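PDB 3HV8: protein FimX from Pseudomonas aeruginosa PAO1, which carries an EAL domain, a TIM-barrel-like fold of the EAL family, which here holds the ligand C2E in a pocket. Local coordinates for residues A[189-200]-A[218-229]. Numbering follows the deposited sequence.
With C2E (9,9'-[(2R,3R,3aS,5S,7aR,9R,10R,10aS,12S,14aR)-3,5,10,12-tetrahydroxy-5,12-dioxidooctahydro-2H,7H-difuro[3,2-d:3',2'-j][1,3,7,9,2,8]tetraoxadiphosphacyclododecine-2,9-diyl]bis(2-amino-1,9-dihydro-6H-purin-6-one)), chain B.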
loop_
_atom_site.group_PDB
_atom_site.type_symbol
_atom_site.label_atom_id
_atom_site.label_comp_id
_atom_site.label_asym_id
_atom_site.label_seq_id
_atom_site.Cartn_x
_atom_site.Cartn_y
_atom_site.Cartn_z
ATOM N N VAL A 189 9.770 -5.241 7.408
ATOM C CA VAL A 189 9.282 -4.311 6.400
ATOM C C VAL A 189 10.454 -3.552 5.803
ATOM O O VAL A 189 11.445 -3.262 6.485
ATOM C CB VAL A 189 8.233 -3.329 6.966
ATOM C CG1 VAL A 189 6.996 -4.072 7.471
ATOM C CG2 VAL A 189 8.835 -2.485 8.071
ATOM N N GLN A 190 10.344 -3.244 4.522
ATOM C CA GLN A 190 11.417 -2.559 3.821
ATOM C C GLN A 190 11.040 -1.117 3.498
ATOM O O GLN A 190 11.927 -0.268 3.359
ATOM C CB GLN A 190 11.776 -3.298 2.536
ATOM C CG GLN A 190 12.325 -4.716 2.760
ATOM C CD GLN A 190 11.230 -5.736 2.924
ATOM O OE1 GLN A 190 10.079 -5.490 2.567
ATOM N NE2 GLN A 190 11.574 -6.887 3.485
ATOM N N PHE A 191 9.747 -0.839 3.367
ATOM C CA PHE A 191 9.292 0.497 2.980
ATOM C C PHE A 191 8.428 1.076 4.082
ATOM O O PHE A 191 7.624 0.352 4.699
ATOM C CB PHE A 191 8.423 0.467 1.705
ATOM C CG PHE A 191 9.105 -0.108 0.474
ATOM C CD1 PHE A 191 9.683 0.724 -0.482
ATOM C CD2 PHE A 191 9.073 -1.475 0.224
ATOM C CE1 PHE A 191 10.273 0.180 -1.633
ATOM C CE2 PHE A 191 9.650 -2.015 -0.914
ATOM C CZ PHE A 191 10.246 -1.192 -1.851
ATOM N N ILE A 192 8.521 2.386 4.290
ATOM C CA ILE A 192 7.649 3.068 5.237
ATOM C C ILE A 192 7.051 4.280 4.548
ATOM O O ILE A 192 7.789 5.177 4.076
ATOM C CB ILE A 192 8.409 3.522 6.503
ATOM C CG1 ILE A 192 9.008 2.328 7.265
ATOM C CG2 ILE A 192 7.494 4.333 7.401
ATOM C CD1 ILE A 192 7.942 1.394 7.902
ATOM N N LYS A 193 5.721 4.305 4.468
ATOM C CA LYS A 193 5.017 5.351 3.753
ATOM C C LYS A 193 4.413 6.232 4.816
ATOM O O LYS A 193 3.563 5.797 5.600
ATOM C CB LYS A 193 3.949 4.745 2.853
ATOM C CG LYS A 193 3.225 5.744 1.964
ATOM C CD LYS A 193 2.306 4.997 1.008
ATOM C CE LYS A 193 1.815 5.928 -0.061
ATOM N NZ LYS A 193 0.824 5.227 -0.929
ATOM N N ILE A 194 4.877 7.475 4.884
ATOM C CA ILE A 194 4.441 8.346 5.961
ATOM C C ILE A 194 3.058 8.935 5.694
ATOM O O ILE A 194 2.614 9.035 4.548
ATOM C CB ILE A 194 5.475 9.458 6.274
ATOM C CG1 ILE A 194 5.503 10.521 5.173
ATOM C CG2 ILE A 194 6.868 8.850 6.525
ATOM C CD1 ILE A 194 6.305 11.761 5.574
ATOM N N ASP A 195 2.373 9.309 6.769
ATOM C CA ASP A 195 1.027 9.851 6.675
ATOM C C ASP A 195 1.016 11.172 5.891
ATOM O O ASP A 195 1.930 11.994 6.040
ATOM C CB ASP A 195 0.472 10.085 8.073
ATOM C CG ASP A 195 -1.010 10.358 8.055
ATOM O OD1 ASP A 195 -1.776 9.400 7.859
ATOM O OD2 ASP A 195 -1.400 11.533 8.216
ATOM N N GLY A 196 -0.022 11.374 5.087
ATOM C CA GLY A 196 -0.151 12.576 4.277
ATOM C C GLY A 196 -0.222 13.862 5.080
ATOM O O GLY A 196 0.060 14.946 4.558
ATOM N N SER A 197 -0.580 13.754 6.353
ATOM C CA SER A 197 -0.632 14.932 7.222
ATOM C C SER A 197 0.715 15.651 7.308
ATOM O O SER A 197 0.765 16.864 7.532
ATOM C CB SER A 197 -1.114 14.557 8.624
ATOM O OG SER A 197 -0.211 13.674 9.268
ATOM N N PHE A 198 1.806 14.914 7.114
ATOM C CA PHE A 198 3.136 15.489 7.284
ATOM C C PHE A 198 3.563 16.420 6.159
ATOM O O PHE A 198 4.549 17.152 6.309
ATOM C CB PHE A 198 4.195 14.402 7.484
ATOM C CG PHE A 198 4.128 13.739 8.825
ATOM C CD1 PHE A 198 4.745 14.312 9.925
ATOM C CD2 PHE A 198 3.453 12.541 8.989
ATOM C CE1 PHE A 198 4.685 13.707 11.171
ATOM C CE2 PHE A 198 3.387 11.931 10.232
ATOM C CZ PHE A 198 4.004 12.514 11.321
ATOM N N VAL A 199 2.844 16.405 5.038
ATOM C CA VAL A 199 3.193 17.331 3.955
ATOM C C VAL A 199 2.214 18.491 3.836
ATOM O O VAL A 199 2.209 19.207 2.842
ATOM C CB VAL A 199 3.381 16.644 2.583
ATOM C CG1 VAL A 199 4.552 15.681 2.648
ATOM C CG2 VAL A 199 2.110 15.950 2.136
ATOM N N GLN A 200 1.391 18.679 4.860
ATOM C CA GLN A 200 0.505 19.833 4.889
ATOM C C GLN A 200 1.229 20.957 5.622
ATOM O O GLN A 200 2.060 20.706 6.501
ATOM C CB GLN A 200 -0.821 19.494 5.581
ATOM C CG GLN A 200 -1.456 18.174 5.150
ATOM C CD GLN A 200 -1.732 18.101 3.658
ATOM O OE1 GLN A 200 -1.576 17.046 3.030
ATOM N NE2 GLN A 200 -2.143 19.223 3.079
ATOM N N LEU A 218 13.893 7.316 9.766
ATOM C CA LEU A 218 13.601 6.133 8.959
ATOM C C LEU A 218 14.854 5.630 8.247
ATOM O O LEU A 218 15.133 4.430 8.220
ATOM C CB LEU A 218 12.530 6.445 7.928
ATOM C CG LEU A 218 11.133 6.592 8.508
ATOM C CD1 LEU A 218 10.188 7.189 7.466
ATOM C CD2 LEU A 218 10.647 5.241 9.017
ATOM N N HIS A 219 15.603 6.559 7.664
ATOM C CA HIS A 219 16.828 6.189 6.980
ATOM C C HIS A 219 17.892 5.630 7.941
ATOM O O HIS A 219 18.587 4.691 7.594
ATOM C CB HIS A 219 17.349 7.357 6.153
ATOM C CG HIS A 219 16.428 7.731 5.039
ATOM N ND1 HIS A 219 16.605 8.854 4.259
ATOM C CD2 HIS A 219 15.286 7.146 4.599
ATOM C CE1 HIS A 219 15.633 8.929 3.369
ATOM N NE2 HIS A 219 14.806 7.915 3.568
ATOM N N GLU A 220 17.996 6.197 9.136
ATOM C CA GLU A 220 18.896 5.623 10.130
ATOM C C GLU A 220 18.549 4.160 10.351
ATOM O O GLU A 220 19.434 3.322 10.531
ATOM C CB GLU A 220 18.848 6.396 11.444
ATOM C CG GLU A 220 19.420 7.797 11.351
ATOM C CD GLU A 220 20.888 7.805 10.980
ATOM O OE1 GLU A 220 21.579 6.796 11.240
ATOM O OE2 GLU A 220 21.347 8.824 10.424
ATOM N N GLN A 221 17.255 3.854 10.312
ATOM C CA GLN A 221 16.772 2.491 10.524
ATOM C C GLN A 221 16.781 1.678 9.222
ATOM O O GLN A 221 16.279 0.553 9.172
ATOM C CB GLN A 221 15.357 2.493 11.128
ATOM C CG GLN A 221 15.218 3.296 12.401
ATOM C CD GLN A 221 16.048 2.706 13.502
ATOM O OE1 GLN A 221 16.244 1.489 13.552
ATOM N NE2 GLN A 221 16.556 3.555 14.390
ATOM N N GLN A 222 17.370 2.252 8.174
ATOM C CA GLN A 222 17.562 1.582 6.890
ATOM C C GLN A 222 16.234 1.199 6.227
ATOM O O GLN A 222 16.143 0.208 5.507
ATOM C CB GLN A 222 18.499 0.384 7.034
ATOM C CG GLN A 222 19.945 0.821 7.252
ATOM C CD GLN A 222 20.668 -0.039 8.253
ATOM O OE1 GLN A 222 21.589 0.421 8.932
ATOM N NE2 GLN A 222 20.242 -1.289 8.375
ATOM N N LYS A 223 15.220 2.023 6.459
ATOM C CA LYS A 223 13.929 1.864 5.797
ATOM C C LYS A 223 13.820 2.845 4.650
ATOM O O LYS A 223 14.243 4.003 4.770
ATOM C CB LYS A 223 12.792 2.118 6.774
ATOM C CG LYS A 223 12.818 1.250 8.041
ATOM C CD LYS A 223 12.927 -0.221 7.711
ATOM C CE LYS A 223 12.743 -1.065 8.982
ATOM N NZ LYS A 223 12.959 -2.493 8.709
ATOM N N LEU A 224 13.276 2.380 3.534
ATOM C CA LEU A 224 12.999 3.257 2.395
ATOM C C LEU A 224 11.772 4.113 2.658
ATOM O O LEU A 224 10.686 3.590 2.896
ATOM C CB LEU A 224 12.764 2.429 1.138
ATOM C CG LEU A 224 13.929 1.510 0.755
ATOM C CD1 LEU A 224 13.466 0.393 -0.151
ATOM C CD2 LEU A 224 14.993 2.353 0.084
ATOM N N SER A 225 11.928 5.429 2.608
ATOM C CA SER A 225 10.798 6.322 2.832
ATOM C C SER A 225 9.981 6.567 1.565
ATOM O O SER A 225 10.529 6.747 0.475
ATOM C CB SER A 225 11.293 7.657 3.389
ATOM O OG SER A 225 12.289 8.227 2.542
ATOM N N ILE A 226 8.664 6.548 1.720
ATOM C CA ILE A 226 7.759 6.961 0.649
ATOM C C ILE A 226 6.917 8.098 1.209
ATOM O O ILE A 226 6.307 7.963 2.267
ATOM C CB ILE A 226 6.805 5.827 0.213
ATOM C CG1 ILE A 226 7.594 4.580 -0.205
ATOM C CG2 ILE A 226 5.896 6.336 -0.891
ATOM C CD1 ILE A 226 6.723 3.326 -0.447
ATOM N N VAL A 227 6.894 9.233 0.517
ATOM C CA VAL A 227 6.071 10.349 0.960
ATOM C C VAL A 227 4.975 10.614 -0.048
ATOM O O VAL A 227 5.246 10.943 -1.203
ATOM C CB VAL A 227 6.896 11.631 1.157
ATOM C CG1 VAL A 227 6.013 12.740 1.677
ATOM C CG2 VAL A 227 8.018 11.366 2.152
ATOM N N PRO A 228 3.724 10.446 0.369
ATOM C CA PRO A 228 2.607 10.612 -0.550
ATOM C C PRO A 228 1.980 12.006 -0.470
ATOM O O PRO A 228 2.486 12.891 0.233
ATOM C CB PRO A 228 1.613 9.574 -0.020
ATOM C CG PRO A 228 1.793 9.673 1.465
ATOM C CD PRO A 228 3.282 9.940 1.681
ATOM N N PHE A 229 0.871 12.168 -1.183
ATOM C CA PHE A 229 0.095 13.419 -1.202
ATOM C C PHE A 229 0.877 14.605 -1.773
ATOM O O PHE A 229 0.640 15.756 -1.401
ATOM C CB PHE A 229 -0.469 13.744 0.190
ATOM C CG PHE A 229 -1.694 12.935 0.555
ATOM C CD1 PHE A 229 -2.925 13.552 0.721
ATOM C CD2 PHE A 229 -1.617 11.563 0.716
ATOM C CE1 PHE A 229 -4.057 12.818 1.050
ATOM C CE2 PHE A 229 -2.753 10.814 1.047
ATOM C CZ PHE A 229 -3.967 11.448 1.211
HETATM P P1 C2E B . -4.696 5.184 1.694
HETATM O O2P C2E B . -3.255 5.038 2.368
HETATM O O1P C2E B . -5.299 6.405 2.266
HETATM O "O5'" C2E B . -4.667 5.473 0.127
HETATM C "C5'" C2E B . -4.424 6.829 -0.295
HETATM C "C4'" C2E B . -5.710 7.620 -0.616
HETATM O "O4'" C2E B . -5.337 8.933 -1.097
HETATM C "C3'" C2E B . -6.341 6.913 -1.809
HETATM O "O3'" C2E B . -7.770 6.962 -1.687
HETATM C "C2'" C2E B . -5.811 7.690 -3.038
HETATM O "O2'" C2E B . -6.694 7.673 -4.144
HETATM C "C1'" C2E B . -5.704 9.100 -2.458
HETATM N N9 C2E B . -4.719 9.954 -3.105
HETATM C C8 C2E B . -3.680 9.564 -3.917
HETATM N N7 C2E B . -2.903 10.594 -4.163
HETATM C C5 C2E B . -3.424 11.691 -3.538
HETATM C C6 C2E B . -3.030 13.046 -3.460
HETATM O O6 C2E B . -1.999 13.475 -3.980
HETATM N N1 C2E B . -3.824 13.863 -2.753
HETATM C C2 C2E B . -4.955 13.421 -2.140
HETATM N N2 C2E B . -5.712 14.316 -1.431
HETATM N N3 C2E B . -5.332 12.165 -2.204
HETATM C C4 C2E B . -4.587 11.291 -2.882
HETATM P P11 C2E B . -8.574 5.600 -1.988
HETATM O O21 C2E B . -10.110 5.919 -1.867
HETATM O O11 C2E B . -8.149 5.004 -3.271
HETATM O O5A C2E B . -8.107 4.607 -0.843
HETATM C C5A C2E B . -8.398 4.935 0.522
HETATM C C4A C2E B . -8.019 3.779 1.445
HETATM O O4A C2E B . -8.785 2.619 1.089
HETATM C C3A C2E B . -6.559 3.333 1.344
HETATM O O3A C2E B . -5.697 4.071 2.200
HETATM C C2A C2E B . -6.659 1.912 1.903
HETATM O O2A C2E B . -6.788 1.947 3.335
HETATM C C1A C2E B . -8.021 1.462 1.362
HETATM N N91 C2E B . -7.814 0.731 0.118
HETATM C C81 C2E B . -7.765 1.214 -1.159
HETATM N N71 C2E B . -7.564 0.215 -1.973
HETATM C C51 C2E B . -7.546 -0.958 -1.271
HETATM C C61 C2E B . -7.410 -2.325 -1.588
HETATM O O61 C2E B . -7.155 -2.734 -2.728
HETATM N N11 C2E B . -7.471 -3.186 -0.539
HETATM C C21 C2E B . -7.658 -2.778 0.754
HETATM N N21 C2E B . -7.663 -3.708 1.755
HETATM N N31 C2E B . -7.758 -1.513 1.068
HETATM C C41 C2E B . -7.722 -0.615 0.077
HETATM O O HOH W 1 14.595 -1.057 3.507
#
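Both backbone polar atoms of Ile192 are bonded to the parallel strand 224-227: its N donates to Leu224 O (2.8 Å, N-H...O angle 168°), while its O accepts from Ile226 N, a donor tilted out of the carbonyl plane. The same ladder runs on through Leu224 N to Gln190 O and Ile194 N to Ile226 O (3.0 Å), the latter almost in line with the carbonyl (C=O...N angle 177°). Gln190 O takes a second donor, a water that also donates to Gln222 O and so ties the start of strand 191-194 to the turn after the helix. Bent at chi2 (-52°), the Lys223 chain passes over Ile192 CG1 and brings NZ to Val189 O at 2.8 Å, within the carbonyl plane. Lys193, extended along its whole length, lays CE 3.7 Å from Pro228 CB and delivers its ammonium to Glu52, in a salt bridge, and to Gln248. The buried Ser225 OG is hydrogen-bonded to His219 NE2 at 2.7 Å; either could be the donor.

On the face of Phe191, Leu224 CD1 sits 4.0 Å from the ring centroid, a CH-pi contact, and Ile226 CD1 approaches obliquely. Ile192 projects to the opposite face of the sheet, where its CG2 meets both Leu218 methyls, CD2 at 3.7 Å; the end of Ile194 also reaches Leu218, CG2 touching CD1 alone. Beyond the strands, Asp195 OD2 accepts from Ser197 N, an Asx turn, and also from Ser197 OG, and the Phe229 ring lies between Gly196 CA and a guanine of C2E, on opposite faces.

These segments belong to the beta-alpha-beta unit of strand 191-194, helix 205-220 and strand 224-227. Strand 168-174 pairs with the other edge of 191-194, strand 246-247 continues the sheet beyond 224-227, and helix 233-242 packs on Val199 and Val227.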